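Local coordinates for protein putative amidohydrolase (Unidentified, PDB 3FEQ) that probably acts as a zinc-dependent prolidase of the amidohydrolase superfamily, cleaving dipeptides that end in proline, at residues C[353-356]-C[357-361]; C[109-112]-C[113-117]; C[253-256]-C[257-261]; C[236-239]-C[240-244]; C[400-404]-C[405-409]. One frame throughout, in Å; residues are numbered along the deposited sequence.

Interaction 1: C[353-356]-C[357-361]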
loop_
_atom_site.group_PDB
_atom_site.type_symbol
_atom_site.label_atom_id
_atom_site.label_comp_id
_atom_site.label_asym_id
_atom_site.label_seq_id
_atom_site.Cartn_x
_atom_site.Cartn_y
_atom_site.Cartn_z
ATOM N N THR C 353 48.133 -13.953 2.596
ATOM C CA THR C 353 48.629 -14.011 1.230
ATOM C C THR C 353 48.063 -15.205 0.493
ATOM O O THR C 353 47.026 -15.094 -0.168
ATOM C CB THR C 353 50.163 -14.065 1.166
ATOM O OG1 THR C 353 50.632 -15.095 2.037
ATOM C CG2 THR C 353 50.783 -12.729 1.575
ATOM N N THR C 354 48.738 -16.344 0.599
ATOM C CA THR C 354 48.418 -17.482 -0.256
ATOM C C THR C 354 47.051 -18.035 0.102
ATOM O O THR C 354 46.234 -18.292 -0.779
ATOM C CB THR C 354 49.499 -18.591 -0.213
ATOM O OG1 THR C 354 49.912 -18.810 1.139
ATOM C CG2 THR C 354 50.722 -18.193 -1.042
ATOM N N VAL C 355 46.782 -18.137 1.401
ATOM C CA VAL C 355 45.494 -18.637 1.878
ATOM C C VAL C 355 44.365 -17.669 1.583
ATOM O O VAL C 355 43.296 -18.065 1.125
ATOM C CB VAL C 355 45.522 -18.919 3.379
ATOM C CG1 VAL C 355 44.222 -19.568 3.811
ATOM C CG2 VAL C 355 46.703 -19.817 3.717
ATOM N N ALA C 356 44.612 -16.394 1.864
ATOM C CA ALA C 356 43.644 -15.348 1.596
ATOM C C ALA C 356 43.246 -15.321 0.122
ATOM O O ALA C 356 42.060 -15.292 -0.196
ATOM C CB ALA C 356 44.196 -14.004 2.025
ATOM N N ALA C 357 44.228 -15.363 -0.779
ATOM C CA ALA C 357 43.932 -15.262 -2.209
ATOM C C ALA C 357 43.101 -16.438 -2.693
ATOM O O ALA C 357 42.289 -16.297 -3.605
ATOM C CB ALA C 357 45.181 -15.135 -3.005
ATOM N N GLU C 358 43.271 -17.586 -2.043
ATOM C CA GLU C 358 42.420 -18.738 -2.286
ATOM C C GLU C 358 40.995 -18.484 -1.810
ATOM O O GLU C 358 40.032 -18.882 -2.467
ATOM C CB GLU C 358 42.989 -19.972 -1.582
ATOM C CG GLU C 358 42.389 -21.292 -2.038
ATOM C CD GLU C 358 42.956 -22.491 -1.287
ATOM O OE1 GLU C 358 44.102 -22.409 -0.779
ATOM O OE2 GLU C 358 42.257 -23.526 -1.214
ATOM N N ILE C 359 40.874 -17.861 -0.641
ATOM C CA ILE C 359 39.577 -17.506 -0.092
ATOM C C ILE C 359 38.803 -16.608 -1.064
ATOM O O ILE C 359 37.662 -16.926 -1.427
ATOM C CB ILE C 359 39.733 -16.823 1.263
ATOM C CG1 ILE C 359 40.072 -17.859 2.330
ATOM C CG2 ILE C 359 38.476 -16.023 1.635
ATOM C CD1 ILE C 359 40.367 -17.260 3.675
ATOM N N VAL C 360 39.450 -15.546 -1.550
ATOM C CA VAL C 360 38.825 -14.680 -2.532
ATOM C C VAL C 360 38.858 -15.203 -3.969
ATOM O O VAL C 360 38.571 -14.429 -4.890
ATOM C CB VAL C 360 39.346 -13.209 -2.473
ATOM C CG1 VAL C 360 39.110 -12.614 -1.094
ATOM C CG2 VAL C 360 40.820 -13.123 -2.852
ATOM N N ASN C 361 39.130 -16.511 -4.142
ATOM C CA ASN C 361 39.174 -17.200 -5.462
ATOM C C ASN C 361 40.145 -16.597 -6.463
ATOM O O ASN C 361 39.879 -16.607 -7.662
ATOM C CB ASN C 361 37.794 -17.272 -6.130
ATOM C CG ASN C 361 36.866 -18.258 -5.462
ATOM O OD1 ASN C 361 37.136 -19.455 -5.439
ATOM N ND2 ASN C 361 35.729 -17.768 -4.971
#
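V355 and I359 lie one turn apart on helix 354-359, a short helix of the TIM-barrel amidohydrolase fold that a Schellman motif closes. V355 CG1 and I359 CD1 approach to 4.5 Å, a loose apolar touch along one flank. I359 holds CG1 beside its own backbone N (chi1 -76°), which lays I359 CG1 3.4 Å from V355 O; the I359 side chain also packs on C64, R106, F269 and V271. E358 leaves in another direction: its CB passes 3.3 Å from V355 O, and the extended chain carries the carboxylate to K317, a long and weak ion pair. V360 sets CG2 3.6 Å from A356 O, and the small A356 and A357 rest on I62 of strand 56-66. In the backbone, A357 N donates to T353 O and V360 N to A356 O in ordinary helical bonds. T353 occupies the N-cap position without a capping bond; its OG1 instead bonds to L349 O. At the other end R247 takes the carbonyl oxygens of E358 and I359 with its guanidinium nitrogens. N361, the C-prime residue, has phi +57°, and its backbone N reaches back to E358 O at 3.0 Å.

Interaction 2: C[109-112]-C[113-117]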
loop_
_atom_site.group_PDB
_atom_site.type_symbol
_atom_site.label_atom_id
_atom_site.label_comp_id
_atom_site.label_asym_id
_atom_site.label_seq_id
_atom_site.Cartn_x
_atom_site.Cartn_y
_atom_site.Cartn_z
ATOM N N GLY C 109 30.286 -6.681 4.658
ATOM C CA GLY C 109 29.013 -5.984 4.783
ATOM C C GLY C 109 29.211 -4.518 5.083
ATOM O O GLY C 109 29.923 -4.171 6.009
ATOM N N GLY C 110 28.559 -3.668 4.298
ATOM C CA GLY C 110 28.804 -2.238 4.315
ATOM C C GLY C 110 29.155 -1.771 2.917
ATOM O O GLY C 110 28.379 -1.057 2.283
ATOM N N ALA C 111 30.329 -2.169 2.431
ATOM C CA ALA C 111 30.834 -1.641 1.176
ATOM C C ALA C 111 30.125 -2.292 0.028
ATOM O O ALA C 111 29.857 -3.496 0.050
ATOM C CB ALA C 111 32.308 -1.853 1.057
ATOM N N ASP C 112 29.840 -1.479 -0.977
ATOM C CA ASP C 112 29.130 -1.904 -2.169
ATOM C C ASP C 112 30.020 -1.837 -3.423
ATOM O O ASP C 112 31.215 -1.542 -3.357
ATOM C CB ASP C 112 27.907 -1.012 -2.363
ATOM C CG ASP C 112 28.274 0.476 -2.516
ATOM O OD1 ASP C 112 29.467 0.837 -2.370
ATOM O OD2 ASP C 112 27.363 1.292 -2.788
ATOM N N TRP C 113 29.400 -2.062 -4.570
ATOM C CA TRP C 113 30.086 -2.064 -5.837
ATOM C C TRP C 113 30.626 -0.676 -6.156
ATOM O O TRP C 113 31.721 -0.559 -6.697
ATOM C CB TRP C 113 29.116 -2.568 -6.906
ATOM C CG TRP C 113 29.561 -2.452 -8.321
ATOM C CD1 TRP C 113 30.208 -3.396 -9.050
ATOM C CD2 TRP C 113 29.280 -1.371 -9.220
ATOM N NE1 TRP C 113 30.391 -2.955 -10.339
ATOM C CE2 TRP C 113 29.835 -1.712 -10.469
ATOM C CE3 TRP C 113 28.652 -0.125 -9.076
ATOM C CZ2 TRP C 113 29.783 -0.857 -11.573
ATOM C CZ3 TRP C 113 28.592 0.724 -10.175
ATOM C CH2 TRP C 113 29.153 0.352 -11.408
ATOM N N SER C 114 29.896 0.372 -5.772
ATOM C CA SER C 114 30.356 1.755 -6.005
ATOM C C SER C 114 31.728 2.039 -5.391
ATOM O O SER C 114 32.557 2.724 -6.003
ATOM C CB SER C 114 29.362 2.811 -5.497
ATOM O OG SER C 114 28.133 2.247 -5.101
ATOM N N LEU C 115 31.955 1.546 -4.175
ATOM C CA LEU C 115 33.224 1.791 -3.496
ATOM C C LEU C 115 34.353 1.038 -4.181
ATOM O O LEU C 115 35.448 1.556 -4.362
ATOM C CB LEU C 115 33.143 1.373 -2.036
ATOM C CG LEU C 115 33.486 2.455 -1.012
ATOM C CD1 LEU C 115 33.817 1.822 0.316
ATOM C CD2 LEU C 115 34.631 3.301 -1.479
ATOM N N MET C 116 34.062 -0.190 -4.577
ATOM C CA MET C 116 34.992 -0.999 -5.327
ATOM C C MET C 116 35.428 -0.267 -6.584
ATOM O O MET C 116 36.613 -0.204 -6.884
ATOM C CB MET C 116 34.314 -2.314 -5.680
ATOM C CG MET C 116 35.079 -3.202 -6.605
ATOM S SD MET C 116 34.005 -4.562 -6.995
ATOM C CE MET C 116 35.182 -5.919 -7.127
ATOM N N GLN C 117 34.463 0.308 -7.294
ATOM C CA GLN C 117 34.714 1.070 -8.516
ATOM C C GLN C 117 35.551 2.305 -8.270
ATOM O O GLN C 117 36.420 2.638 -9.067
ATOM C CB GLN C 117 33.387 1.502 -9.134
ATOM C CG GLN C 117 32.655 0.384 -9.798
ATOM C CD GLN C 117 33.505 -0.260 -10.834
ATOM O OE1 GLN C 117 33.724 0.310 -11.901
ATOM N NE2 GLN C 117 34.062 -1.422 -10.507
#
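D112 swings CG between its backbone N and carbonyl carbon (chi1 59°), which folds the carboxylate back over S114 and L115 in the first turn of helix 113-120. This is an N-cap: D112 OD1 accepts from L115 N at 3.2 Å, the N-H arriving from above the carboxylate plane, 41° out of it. D112 OD2 takes the second bond, from S114 OG at 2.6 Å, also from above the plane. With each carboxylate oxygen engaged, rotation about chi2 is restrained, and the negative charge probably gains from the helix start beside it. D112 O adds a weak backbone bond to M116 N at 3.4 Å and another weak one to L115 N. Next to the cap, A111 CB meets L115 CD1 at 4.0 Å. On the helix itself, Q117 CG sits 3.5 Å above the centre of one face of the W113 ring. I84 of a second subunit packs on D112 and L115, and R148 of a third on W113. A short loop joins strand 102-107 to the cap: D107 OD1 accepts from A111 N, and G109 O bonds to ND1 of H67, a zinc ligand just after strand 56-66, so the loop that leads into helix 113-120 also touches a zinc ligand.

Interaction 3: C[253-256]-C[257-261]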
loop_
_atom_site.group_PDB
_atom_site.type_symbol
_atom_site.label_atom_id
_atom_site.label_comp_id
_atom_site.label_asym_id
_atom_site.label_seq_id
_atom_site.Cartn_x
_atom_site.Cartn_y
_atom_site.Cartn_z
ATOM N N ASN C 253 35.421 -18.491 17.166
ATOM C CA ASN C 253 36.215 -18.515 18.390
ATOM C C ASN C 253 35.913 -19.694 19.296
ATOM O O ASN C 253 36.739 -20.052 20.134
ATOM C CB ASN C 253 36.008 -17.231 19.182
ATOM C CG ASN C 253 36.495 -16.010 18.447
ATOM O OD1 ASN C 253 36.288 -15.868 17.240
ATOM N ND2 ASN C 253 37.135 -15.103 19.175
ATOM N N LEU C 254 34.725 -20.277 19.150
ATOM C CA LEU C 254 34.284 -21.323 20.061
ATOM C C LEU C 254 34.058 -22.676 19.373
ATOM O O LEU C 254 33.070 -23.358 19.655
ATOM C CB LEU C 254 33.032 -20.876 20.831
ATOM C CG LEU C 254 33.125 -19.587 21.673
ATOM C CD1 LEU C 254 31.920 -19.388 22.571
ATOM C CD2 LEU C 254 34.386 -19.520 22.516
ATOM N N VAL C 255 34.980 -23.073 18.496
ATOM C CA VAL C 255 34.938 -24.416 17.899
ATOM C C VAL C 255 35.238 -25.503 18.909
ATOM O O VAL C 255 35.971 -25.273 19.872
ATOM C CB VAL C 255 36.002 -24.592 16.818
ATOM C CG1 VAL C 255 35.373 -24.681 15.436
ATOM C CG2 VAL C 255 37.050 -23.505 16.933
ATOM N N ASP C 256 34.693 -26.694 18.657
ATOM C CA ASP C 256 35.252 -27.944 19.172
ATOM C C ASP C 256 35.941 -28.654 18.016
ATOM O O ASP C 256 35.701 -28.313 16.851
ATOM C CB ASP C 256 34.142 -28.833 19.747
ATOM C CG ASP C 256 32.863 -28.796 18.911
ATOM O OD1 ASP C 256 32.929 -29.069 17.692
ATOM O OD2 ASP C 256 31.788 -28.500 19.477
ATOM N N GLU C 257 36.769 -29.653 18.317
ATOM C CA GLU C 257 37.485 -30.354 17.255
ATOM C C GLU C 257 36.541 -31.172 16.390
ATOM O O GLU C 257 36.892 -31.556 15.277
ATOM C CB GLU C 257 38.658 -31.195 17.776
ATOM C CG GLU C 257 38.292 -32.256 18.782
ATOM C CD GLU C 257 38.420 -31.759 20.208
ATOM O OE1 GLU C 257 37.544 -30.981 20.656
ATOM O OE2 GLU C 257 39.399 -32.146 20.882
ATOM N N ALA C 258 35.317 -31.362 16.866
ATOM C CA ALA C 258 34.288 -32.009 16.068
ATOM C C ALA C 258 33.940 -31.178 14.850
ATOM O O ALA C 258 33.887 -31.686 13.723
ATOM C CB ALA C 258 33.054 -32.241 16.889
ATOM N N ALA C 259 33.684 -29.896 15.090
ATOM C CA ALA C 259 33.304 -28.978 14.024
ATOM C C ALA C 259 34.494 -28.724 13.110
ATOM O O ALA C 259 34.360 -28.709 11.883
ATOM C CB ALA C 259 32.796 -27.681 14.604
ATOM N N ALA C 260 35.663 -28.559 13.720
ATOM C CA ALA C 260 36.888 -28.355 12.968
ATOM C C ALA C 260 37.117 -29.484 11.972
ATOM O O ALA C 260 37.374 -29.239 10.795
ATOM C CB ALA C 260 38.058 -28.228 13.909
ATOM N N LYS C 261 36.976 -30.718 12.444
ATOM C CA LYS C 261 37.169 -31.893 11.609
ATOM C C LYS C 261 36.177 -31.868 10.451
ATOM O O LYS C 261 36.553 -32.102 9.307
ATOM C CB LYS C 261 36.980 -33.161 12.449
ATOM C CG LYS C 261 38.022 -34.287 12.266
ATOM C CD LYS C 261 37.482 -35.632 12.820
ATOM C CE LYS C 261 38.517 -36.535 13.496
ATOM N NZ LYS C 261 38.898 -37.711 12.668
#
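D256 caps the start of helix 257-266 by accepting A259 N on OD1 at 2.8 Å, with the donor nearly in line with the carboxylate C-O bond. It is an aspartate N-cap within the beta-alpha-beta unit formed by strand 248-254, helix 257-266 and strand 269-271 of the TIM barrel. The same A259 N also lies 3.1 Å from D256 O in a weak, bent bond. D256 O is held more squarely by A260 N, at 172° and in the carbonyl plane, so two backbone N-H groups of the first turn converge on this one carbonyl. The carboxylate reaches its donor because a chi1 of 39° tucks CG over the backbone, and D256 OD1 comes to rest 3.3 Å from A258 CB and 3.4 Å from A259 CB. V255, just before the cap, points at the helix and sets CG1 4.0 Å from A259 CB; its side chain also packs on S307 and Y311 of helix 302-314, while A260 meets A314 of that helix. Farther back, N253 ND2 bonds to V300 O, and L254 pairs through its backbone with Y233. Strand 248-254 also carries the zinc ligand H251. E257, bent at chi2, curls back so that E257 OE1 lies 3.9 Å from D256 C, yet E257 OE1 and D256 OD1 stay 5.8 Å apart.

Interaction 4: C[236-239]-C[240-244]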
loop_
_atom_site.group_PDB
_atom_site.type_symbol
_atom_site.label_atom_id
_atom_site.label_comp_id
_atom_site.label_asym_id
_atom_site.label_seq_id
_atom_site.Cartn_x
_atom_site.Cartn_y
_atom_site.Cartn_z
ATOM N N ARG C 236 28.399 -25.711 17.430
ATOM C CA ARG C 236 27.031 -26.019 17.031
ATOM C C ARG C 236 26.606 -25.174 15.840
ATOM O O ARG C 236 26.160 -25.708 14.812
ATOM C CB ARG C 236 26.081 -25.753 18.200
ATOM C CG ARG C 236 24.616 -26.091 17.927
ATOM C CD ARG C 236 23.739 -25.833 19.152
ATOM N NE ARG C 236 22.434 -25.294 18.781
ATOM C CZ ARG C 236 21.691 -24.514 19.566
ATOM N NH1 ARG C 236 20.510 -24.066 19.156
ATOM N NH2 ARG C 236 22.123 -24.181 20.771
ATOM N N ALA C 237 26.732 -23.857 15.998
ATOM C CA ALA C 237 26.425 -22.893 14.946
ATOM C C ALA C 237 27.327 -23.065 13.726
ATOM O O ALA C 237 26.889 -22.878 12.592
ATOM C CB ALA C 237 26.542 -21.484 15.487
ATOM N N ILE C 238 28.583 -23.435 13.959
ATOM C CA ILE C 238 29.514 -23.653 12.868
ATOM C C ILE C 238 29.161 -24.891 12.070
ATOM O O ILE C 238 29.093 -24.848 10.840
ATOM C CB ILE C 238 30.949 -23.784 13.368
ATOM C CG1 ILE C 238 31.475 -22.410 13.796
ATOM C CG2 ILE C 238 31.825 -24.379 12.265
ATOM C CD1 ILE C 238 32.721 -22.442 14.653
ATOM N N ALA C 239 28.931 -25.991 12.776
ATOM C CA ALA C 239 28.750 -27.269 12.114
ATOM C C ALA C 239 27.617 -27.165 11.107
ATOM O O ALA C 239 27.819 -27.414 9.918
ATOM C CB ALA C 239 28.488 -28.375 13.123
ATOM N N ARG C 240 26.457 -26.702 11.566
ATOM C CA ARG C 240 25.272 -26.662 10.713
ATOM C C ARG C 240 25.454 -25.757 9.490
ATOM O O ARG C 240 25.046 -26.120 8.382
ATOM C CB ARG C 240 24.021 -26.283 11.514
ATOM C CG ARG C 240 24.123 -24.988 12.273
ATOM C CD ARG C 240 22.901 -24.778 13.109
ATOM N NE ARG C 240 22.302 -23.492 12.811
ATOM C CZ ARG C 240 21.112 -23.337 12.239
ATOM N NH1 ARG C 240 20.653 -22.116 12.006
ATOM N NH2 ARG C 240 20.372 -24.397 11.918
ATOM N N ALA C 241 26.133 -24.624 9.686
ATOM C CA ALA C 241 26.482 -23.726 8.582
ATOM C C ALA C 241 27.280 -24.458 7.522
ATOM O O ALA C 241 26.972 -24.361 6.335
ATOM C CB ALA C 241 27.264 -22.536 9.090
ATOM N N VAL C 242 28.284 -25.212 7.961
ATOM C CA VAL C 242 29.129 -25.974 7.046
ATOM C C VAL C 242 28.358 -27.108 6.374
ATOM O O VAL C 242 28.497 -27.323 5.177
ATOM C CB VAL C 242 30.377 -26.517 7.752
ATOM C CG1 VAL C 242 31.246 -27.279 6.775
ATOM C CG2 VAL C 242 31.153 -25.383 8.339
ATOM N N ARG C 243 27.487 -27.767 7.128
ATOM C CA ARG C 243 26.608 -28.806 6.584
ATOM C C ARG C 243 25.684 -28.278 5.493
ATOM O O ARG C 243 25.285 -29.009 4.591
ATOM C CB ARG C 243 25.773 -29.446 7.695
ATOM C CG ARG C 243 26.262 -30.819 8.117
ATOM C CD ARG C 243 25.377 -31.445 9.186
ATOM N NE ARG C 243 25.785 -31.027 10.529
ATOM C CZ ARG C 243 25.052 -30.265 11.343
ATOM N NH1 ARG C 243 23.841 -29.851 10.976
ATOM N NH2 ARG C 243 25.527 -29.927 12.536
ATOM N N CYS C 244 25.358 -26.997 5.581
ATOM C CA CYS C 244 24.500 -26.348 4.611
ATOM C C CYS C 244 25.279 -25.835 3.428
ATOM O O CYS C 244 24.694 -25.402 2.435
ATOM C CB CYS C 244 23.790 -25.188 5.274
ATOM S SG CYS C 244 22.485 -25.754 6.317
#
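A239 meets R243 twice: its carbonyl receives R243 N, and the R243 guanidinium folds back over its peptide. A239 O to R243 N measures 2.8 Å and the N-H points nearly straight at the oxygen, 162°. The R243 chain bends at chi3, bringing R243 NH2 to 3.4 Å from A239 CB. One face of this flat group lies over A239 C and R240 CA, both offset toward its rim. R243 NH1 makes a long, weak ion pair with E211 OE1.

R240 also turns back toward the start of the helix, along a different flank. A chi1 of 55° folds CG back above the main chain, and the start of the side chain lies over the preceding turn: R240 CG is 3.3 Å from R236 O and 3.5 Å from A237 O. The side chain also touches E211 and T207, and NH1 forms a weak hydrogen bond to Q208 O. These residues belong to helix 235-243, the crossover between strands 228-234 and 248-254, which carry the zinc ligands H231 and H251 in this TIM barrel. R236 extends away, and its NH2 bonds to N225 OD1 of a fourth subunit; its NE stays 6.2 Å from R240 NE.

The buried flank is apolar. I238 and V242 lie side by side, pointing the same way, with I238 CG2 and V242 CG2 4.1 Å apart. Both pack on M263 of helix 257-266, and I238 and A241 also touch I249 of strand 248-254. I238 O accepts V242 N at 3.0 Å.

Interaction 5: C[400-404]-C[405-409]; sequences YVLQR and GTLVK
L402 faces L407 as a non-hydrogen-bonded pair of the beta hairpin 398-403/406-410. Its CB and CG both stand 3.8 Å from T406 O. L402 CD2 heads for the R404-G405 turn and meets G405 O at 3.6 Å, while L402 CD1 crosses to L407 CD1 at 3.7 Å. L407 CD1 in turn reaches Y400 CD1 at 3.6 Å, obliquely to the ring; CG of L407 is anti to the backbone N (chi1 164°), which swings the leucine end toward this partner strand. V401 and K409 lie on the other face with their CB atoms side by side, 3.8 Å apart. A classic beta bulge separates the two pairs: V401 O accepts V408 N at 2.9 Å and, weakly, K409 N. At the far end, Q403 N donates to T406 O, closing a two-residue turn in which R404 and G405 both have positive phi. Strand 377-380 continues the sheet beyond strand 398-403, pairing through its backbone with Y400 and L402. Helix 90-99 lies against the other face, L98 touching Q403 and K409; T103 of strand 102-107 packs on V401 and Q403, and R404 makes a salt bridge to E32.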
loop_
_atom_site.group_PDB
_atom_site.type_symbol
_atom_site.label_atom_id
_atom_site.label_comp_id
_atom_site.label_asym_id
_atom_site.label_seq_id
_atom_site.Cartn_x
_atom_site.Cartn_y
_atom_site.Cartn_z
ATOM N N TYR C 400 57.397 0.784 0.508
ATOM C CA TYR C 400 56.790 0.810 -0.822
ATOM C C TYR C 400 55.555 -0.062 -0.909
ATOM O O TYR C 400 55.567 -1.211 -0.477
ATOM C CB TYR C 400 57.792 0.393 -1.893
ATOM C CG TYR C 400 58.927 1.369 -2.097
ATOM C CD1 TYR C 400 58.699 2.629 -2.635
ATOM C CD2 TYR C 400 60.234 1.022 -1.779
ATOM C CE1 TYR C 400 59.740 3.520 -2.841
ATOM C CE2 TYR C 400 61.277 1.910 -1.972
ATOM C CZ TYR C 400 61.024 3.153 -2.506
ATOM O OH TYR C 400 62.052 4.041 -2.710
ATOM N N VAL C 401 54.485 0.483 -1.473
ATOM C CA VAL C 401 53.342 -0.343 -1.838
ATOM C C VAL C 401 53.005 -0.178 -3.314
ATOM O O VAL C 401 52.806 0.931 -3.801
ATOM C CB VAL C 401 52.108 -0.046 -0.970
ATOM C CG1 VAL C 401 50.933 -0.867 -1.427
ATOM C CG2 VAL C 401 52.395 -0.329 0.492
ATOM N N LEU C 402 52.983 -1.293 -4.030
ATOM C CA LEU C 402 52.589 -1.276 -5.424
ATOM C C LEU C 402 51.234 -1.927 -5.591
ATOM O O LEU C 402 50.959 -2.973 -5.004
ATOM C CB LEU C 402 53.612 -2.021 -6.273
ATOM C CG LEU C 402 54.650 -1.161 -6.979
ATOM C CD1 LEU C 402 55.649 -0.629 -5.984
ATOM C CD2 LEU C 402 55.340 -1.981 -8.041
ATOM N N GLN C 403 50.396 -1.324 -6.419
ATOM C CA GLN C 403 49.069 -1.856 -6.659
ATOM C C GLN C 403 48.794 -1.915 -8.161
ATOM O O GLN C 403 48.974 -0.927 -8.861
ATOM C CB GLN C 403 48.043 -0.984 -5.938
ATOM C CG GLN C 403 46.754 -1.678 -5.562
ATOM C CD GLN C 403 45.932 -0.879 -4.569
ATOM O OE1 GLN C 403 45.225 -1.453 -3.747
ATOM N NE2 GLN C 403 46.024 0.443 -4.633
ATOM N N ARG C 404 48.414 -3.089 -8.653
ATOM C CA ARG C 404 48.229 -3.310 -10.088
ATOM C C ARG C 404 49.253 -2.568 -10.953
ATOM O O ARG C 404 48.903 -1.719 -11.778
ATOM C CB ARG C 404 46.797 -2.960 -10.518
ATOM C CG ARG C 404 45.773 -4.062 -10.251
ATOM C CD ARG C 404 44.466 -3.819 -10.982
ATOM N NE ARG C 404 43.769 -2.637 -10.479
ATOM C CZ ARG C 404 43.391 -1.609 -11.231
ATOM N NH1 ARG C 404 43.628 -1.613 -12.533
ATOM N NH2 ARG C 404 42.760 -0.583 -10.683
ATOM N N GLY C 405 50.527 -2.868 -10.730
ATOM C CA GLY C 405 51.581 -2.269 -11.520
ATOM C C GLY C 405 52.103 -0.976 -10.935
ATOM O O GLY C 405 53.305 -0.795 -10.809
ATOM N N THR C 406 51.212 -0.066 -10.573
ATOM C CA THR C 406 51.648 1.280 -10.211
ATOM C C THR C 406 51.994 1.467 -8.722
ATOM O O THR C 406 51.503 0.747 -7.859
ATOM C CB THR C 406 50.665 2.359 -10.706
ATOM O OG1 THR C 406 50.218 3.123 -9.589
ATOM C CG2 THR C 406 49.460 1.731 -11.410
ATOM N N LEU C 407 52.872 2.421 -8.441
ATOM C CA LEU C 407 53.337 2.670 -7.082
ATOM C C LEU C 407 52.390 3.642 -6.376
ATOM O O LEU C 407 52.053 4.687 -6.913
ATOM C CB LEU C 407 54.777 3.213 -7.108
ATOM C CG LEU C 407 55.339 3.878 -5.846
ATOM C CD1 LEU C 407 55.985 2.866 -4.936
ATOM C CD2 LEU C 407 56.318 4.982 -6.188
ATOM N N VAL C 408 51.941 3.285 -5.182
ATOM C CA VAL C 408 50.891 4.051 -4.531
ATOM C C VAL C 408 51.271 4.571 -3.145
ATOM O O VAL C 408 50.615 5.471 -2.620
ATOM C CB VAL C 408 49.581 3.259 -4.424
ATOM C CG1 VAL C 408 48.417 4.147 -4.794
ATOM C CG2 VAL C 408 49.606 2.065 -5.324
ATOM N N LYS C 409 52.312 3.996 -2.544
ATOM C CA LYS C 409 52.815 4.479 -1.256
ATOM C C LYS C 409 54.334 4.510 -1.206
ATOM O O LYS C 409 54.990 3.504 -1.453
ATOM C CB LYS C 409 52.281 3.622 -0.108
ATOM C CG LYS C 409 50.784 3.751 0.152
ATOM C CD LYS C 409 50.429 5.137 0.665
ATOM C CE LYS C 409 48.933 5.328 0.838
ATOM N NZ LYS C 409 48.656 6.653 1.479
#

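Overall arrangement
Interaction 1 is the most buried, a whole short helix, its centre about 10 Å from the chain's centre. Interactions 2 and 3 are both aspartate N-caps at barrel helices, yet interaction 2 adds a serine donor and is touched by two other subunits, whereas no other subunit of the assembly touches interaction 3. Interactions 3 and 4 share neighbouring elements and meet directly: V255 CG1 is 3.6 Å from I238 CD1. Interaction 4 divides into an apolar inner flank and an arginine-lined outer one. Interaction 5 is the one strand pairing, about 40 Å centre to centre from interaction 4 and across the chain's centre from it; its backbone bonds run between antiparallel strands, with leucines packed on one face.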